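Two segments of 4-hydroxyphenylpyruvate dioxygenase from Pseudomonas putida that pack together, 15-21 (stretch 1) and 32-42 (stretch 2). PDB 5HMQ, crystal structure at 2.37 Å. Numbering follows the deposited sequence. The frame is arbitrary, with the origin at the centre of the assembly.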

# COMPACT_ATOMS: atom_id res chain seq x y z
N THR C 15 2.43 11.26 -11.54
CA THR C 15 2.64 12.03 -12.76
C THR C 15 4.13 12.15 -13.04
O THR C 15 4.97 12.01 -12.14
N LEU C 16 4.47 12.42 -14.30
CA LEU C 16 5.87 12.62 -14.65
C LEU C 16 6.53 13.74 -13.85
O LEU C 16 7.65 13.54 -13.36
N PRO C 17 5.91 14.92 -13.67
CA PRO C 17 6.55 15.93 -12.80
C PRO C 17 6.74 15.46 -11.37
O PRO C 17 7.77 15.77 -10.75
N GLU C 18 5.78 14.72 -10.82
CA GLU C 18 5.93 14.20 -9.46
C GLU C 18 7.10 13.23 -9.37
O GLU C 18 7.86 13.26 -8.39
N LYS C 19 7.26 12.37 -10.38
CA LYS C 19 8.39 11.44 -10.38
C LYS C 19 9.71 12.18 -10.45
O LYS C 19 10.64 11.91 -9.67
N LEU C 20 9.82 13.15 -11.37
CA LEU C 20 11.08 13.86 -11.55
C LEU C 20 11.47 14.64 -10.30
O LEU C 20 12.65 14.69 -9.93
N GLU C 21 10.49 15.26 -9.63
CA GLU C 21 10.80 15.96 -8.39
C GLU C 21 11.23 15.00 -7.29
O GLU C 21 12.18 15.28 -6.56
N GLU C 32 16.08 7.64 -16.20
CA GLU C 32 15.67 7.02 -17.45
C GLU C 32 14.22 7.41 -17.72
O GLU C 32 13.35 7.18 -16.88
N ILE C 33 13.98 8.04 -18.87
CA ILE C 33 12.62 8.40 -19.26
C ILE C 33 11.97 7.19 -19.92
O ILE C 33 12.36 6.78 -21.02
N PHE C 34 10.99 6.61 -19.24
CA PHE C 34 10.19 5.53 -19.81
C PHE C 34 9.19 6.15 -20.78
O PHE C 34 8.48 7.09 -20.42
N GLU C 35 9.16 5.64 -22.01
CA GLU C 35 8.40 6.31 -23.07
C GLU C 35 6.92 6.42 -22.71
O GLU C 35 6.28 7.43 -23.03
N ASN C 36 6.36 5.40 -22.07
CA ASN C 36 4.94 5.44 -21.71
C ASN C 36 4.63 6.60 -20.78
O ASN C 36 3.52 7.14 -20.81
N ASP C 37 5.59 7.00 -19.95
CA ASP C 37 5.39 8.15 -19.07
C ASP C 37 5.27 9.44 -19.87
O ASP C 37 4.48 10.32 -19.51
N LEU C 38 6.04 9.58 -20.95
CA LEU C 38 5.88 10.73 -21.84
C LEU C 38 4.50 10.75 -22.47
O LEU C 38 3.90 11.82 -22.66
N LEU C 39 3.98 9.57 -22.82
CA LEU C 39 2.71 9.49 -23.54
C LEU C 39 1.57 10.07 -22.71
O LEU C 39 0.63 10.66 -23.26
N TYR C 40 1.63 9.91 -21.39
CA TYR C 40 0.60 10.41 -20.49
C TYR C 40 0.88 11.82 -19.98
O TYR C 40 0.02 12.41 -19.32
N TYR C 41 2.06 12.37 -20.26
CA TYR C 41 2.38 13.72 -19.83
C TYR C 41 1.84 14.71 -20.85
O TYR C 41 2.11 14.60 -22.05
N ALA C 42 1.06 15.68 -20.36
CA ALA C 42 0.38 16.62 -21.26
C ALA C 42 1.33 17.63 -21.87
O ALA C 42 1.00 18.22 -22.91

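One buried lysine supplies the polar link in an otherwise apolar contact. Lys 19 reaches across from stretch 1 with its side chain almost fully extended. Its chi1 is m, and chi2, chi3 and chi4 are all t. This straight chain carries the amine to stretch 2, where Lys 19 NZ lies 3.0 Å from Asp 37 OD1. The pair is both a hydrogen bond, with the lysine as donor, and a salt bridge. The CA-to-CB bond of Asp 37 points toward stretch 1, and chi1 is m. Lys 19 NZ and Asp 37 OD2 also have hydrogen-bond partners elsewhere in the structure.

Leu 16 is the centre of the apolar packing. It is buried, its CA-to-CB bond points toward stretch 2, and it has the largest area covered by the other stretch, 97 Å² of its surface. Its rotamer is t for chi1 and p for chi2. The CD2 methyl of Leu 16 sits 3.9 Å from CD2 of Leu 38 and 4.0 Å from CB of Tyr 41. Leu 16 CD2 is also 4.2 Å from the backbone O of Asp 37. The other methyl, CD1 of Leu 16, is 4.3 Å from CB of Asp 37 and 4.4 Å from CD1 of Ile 33. Leu 16 therefore meets both the strand residue Ile 33 and the helix that follows. The backbones come near each other here too, with CA of Leu 16 6.3 Å from CA of Asp 37.

Not every partner starts out facing the contact. The CA-to-CB bond of Leu 38 points away from stretch 1, but its side chain, with chi1 m and chi2 t, brings its end back to Leu 16. Ile 33 leaves its backbone sideways. With both chi angles m, its end comes nearer to stretch 1. Leu 20 also leaves sideways, with chi1 m and chi2 t, and CD2 of Leu 20 lies 4.3 Å from CD1 of Ile 33. That methyl of Ile 33 thus touches both leucines, one helical turn apart.

Tyr 41 follows the helix of stretch 2. Its CA-to-CB bond points toward stretch 1, with chi1 t and chi2 at 58°. Pro 17 approaches its ring obliquely, with CG of Pro 17 3.8 Å from CE1 of Tyr 41. The proline ring has a C-gamma exo pucker. Leu 16 CD2 also lies oblique to the tyrosine ring.

Thr 15 makes no contact with stretch 2, but it caps the helix that carries the packing residues. With chi1 p, Thr 15 OG1 accepts from Glu 18 N at 3.1 Å, a capping bond. In return, N of Thr 15 donates to OE1 of Glu 18 at 3.0 Å.

The two helices run at 131° to each other, and their axes come no closer than 10.9 Å. Side chains bridge that distance. The contact is modest, burying 337 Å² over both sides.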

# COMPACT_ATOMS: atom_id res chain seq x y z
CB THR C 15 2.04 13.42 -12.63
OG1 THR C 15 2.86 14.21 -11.77
CG2 THR C 15 0.66 13.34 -12.00
CB LEU C 16 6.01 12.86 -16.16
CG LEU C 16 7.45 12.93 -16.68
CD1 LEU C 16 8.26 11.73 -16.19
CD2 LEU C 16 7.46 13.01 -18.19
CB PRO C 17 5.58 17.12 -12.88
CG PRO C 17 4.92 16.96 -14.20
CD PRO C 17 4.74 15.48 -14.36
CB GLU C 18 4.63 13.52 -9.02
CG GLU C 18 3.53 14.48 -8.59
CD GLU C 18 2.16 13.84 -8.58
OE1 GLU C 18 2.06 12.63 -8.87
OE2 GLU C 18 1.17 14.55 -8.27
CB LYS C 19 8.26 10.46 -11.55
CG LYS C 19 7.09 9.50 -11.44
CD LYS C 19 7.07 8.51 -12.60
CE LYS C 19 5.87 7.58 -12.52
NZ LYS C 19 5.91 6.51 -13.56
CB LEU C 20 11.01 14.80 -12.75
CG LEU C 20 10.77 14.15 -14.12
CD1 LEU C 20 10.58 15.22 -15.17
CD2 LEU C 20 11.93 13.23 -14.48
CB GLU C 21 9.62 16.82 -7.92
CG GLU C 21 9.38 18.03 -8.81
CD GLU C 21 8.08 18.75 -8.47
OE1 GLU C 21 7.46 18.39 -7.45
OE2 GLU C 21 7.72 19.69 -9.19
CB GLU C 32 15.80 5.50 -17.42
CG GLU C 32 16.90 4.93 -16.54
CD GLU C 32 16.89 3.40 -16.54
OE1 GLU C 32 16.24 2.80 -17.42
OE2 GLU C 32 17.52 2.80 -15.65
CB ILE C 33 12.61 9.62 -20.19
CG1 ILE C 33 13.06 10.87 -19.43
CG2 ILE C 33 11.22 9.83 -20.77
CD1 ILE C 33 12.07 11.35 -18.40
CB PHE C 34 9.49 4.76 -18.69
CG PHE C 34 8.88 3.45 -19.13
CD1 PHE C 34 9.68 2.39 -19.50
CD2 PHE C 34 7.50 3.28 -19.13
CE1 PHE C 34 9.13 1.18 -19.88
CE2 PHE C 34 6.94 2.08 -19.52
CZ PHE C 34 7.75 1.02 -19.89
CB GLU C 35 8.55 5.57 -24.40
CG GLU C 35 7.82 6.26 -25.53
CD GLU C 35 8.09 5.65 -26.89
OE1 GLU C 35 8.43 4.45 -26.94
OE2 GLU C 35 7.97 6.37 -27.90
CB ASN C 36 4.51 4.11 -21.08
CG ASN C 36 3.01 3.89 -21.16
OD1 ASN C 36 2.39 4.13 -22.19
ND2 ASN C 36 2.42 3.43 -20.06
CB ASP C 37 6.53 8.25 -18.06
CG ASP C 37 6.43 7.20 -16.97
OD1 ASP C 37 5.32 6.98 -16.46
OD2 ASP C 37 7.46 6.58 -16.63
CB LEU C 38 6.95 10.73 -22.93
CG LEU C 38 8.36 11.23 -22.61
CD1 LEU C 38 9.18 11.28 -23.88
CD2 LEU C 38 8.30 12.59 -21.94
CB LEU C 39 2.43 8.03 -23.90
CG LEU C 39 1.30 7.72 -24.88
CD1 LEU C 39 1.57 8.37 -26.22
CD2 LEU C 39 1.16 6.21 -25.03
CB TYR C 40 0.44 9.45 -19.30
CG TYR C 40 -0.29 8.18 -19.67
CD1 TYR C 40 0.33 7.18 -20.41
CD2 TYR C 40 -1.60 7.96 -19.26
CE1 TYR C 40 -0.33 6.02 -20.74
CE2 TYR C 40 -2.27 6.80 -19.58
CZ TYR C 40 -1.63 5.83 -20.33
OH TYR C 40 -2.29 4.67 -20.65
CB TYR C 41 3.90 13.87 -19.67
CG TYR C 41 4.35 15.28 -19.35
CD1 TYR C 41 3.89 15.94 -18.22
CD2 TYR C 41 5.26 15.94 -20.17
CE1 TYR C 41 4.30 17.22 -17.92
CE2 TYR C 41 5.69 17.22 -19.88
CZ TYR C 41 5.20 17.86 -18.76
OH TYR C 41 5.62 19.13 -18.46
CB ALA C 42 -0.74 17.35 -20.51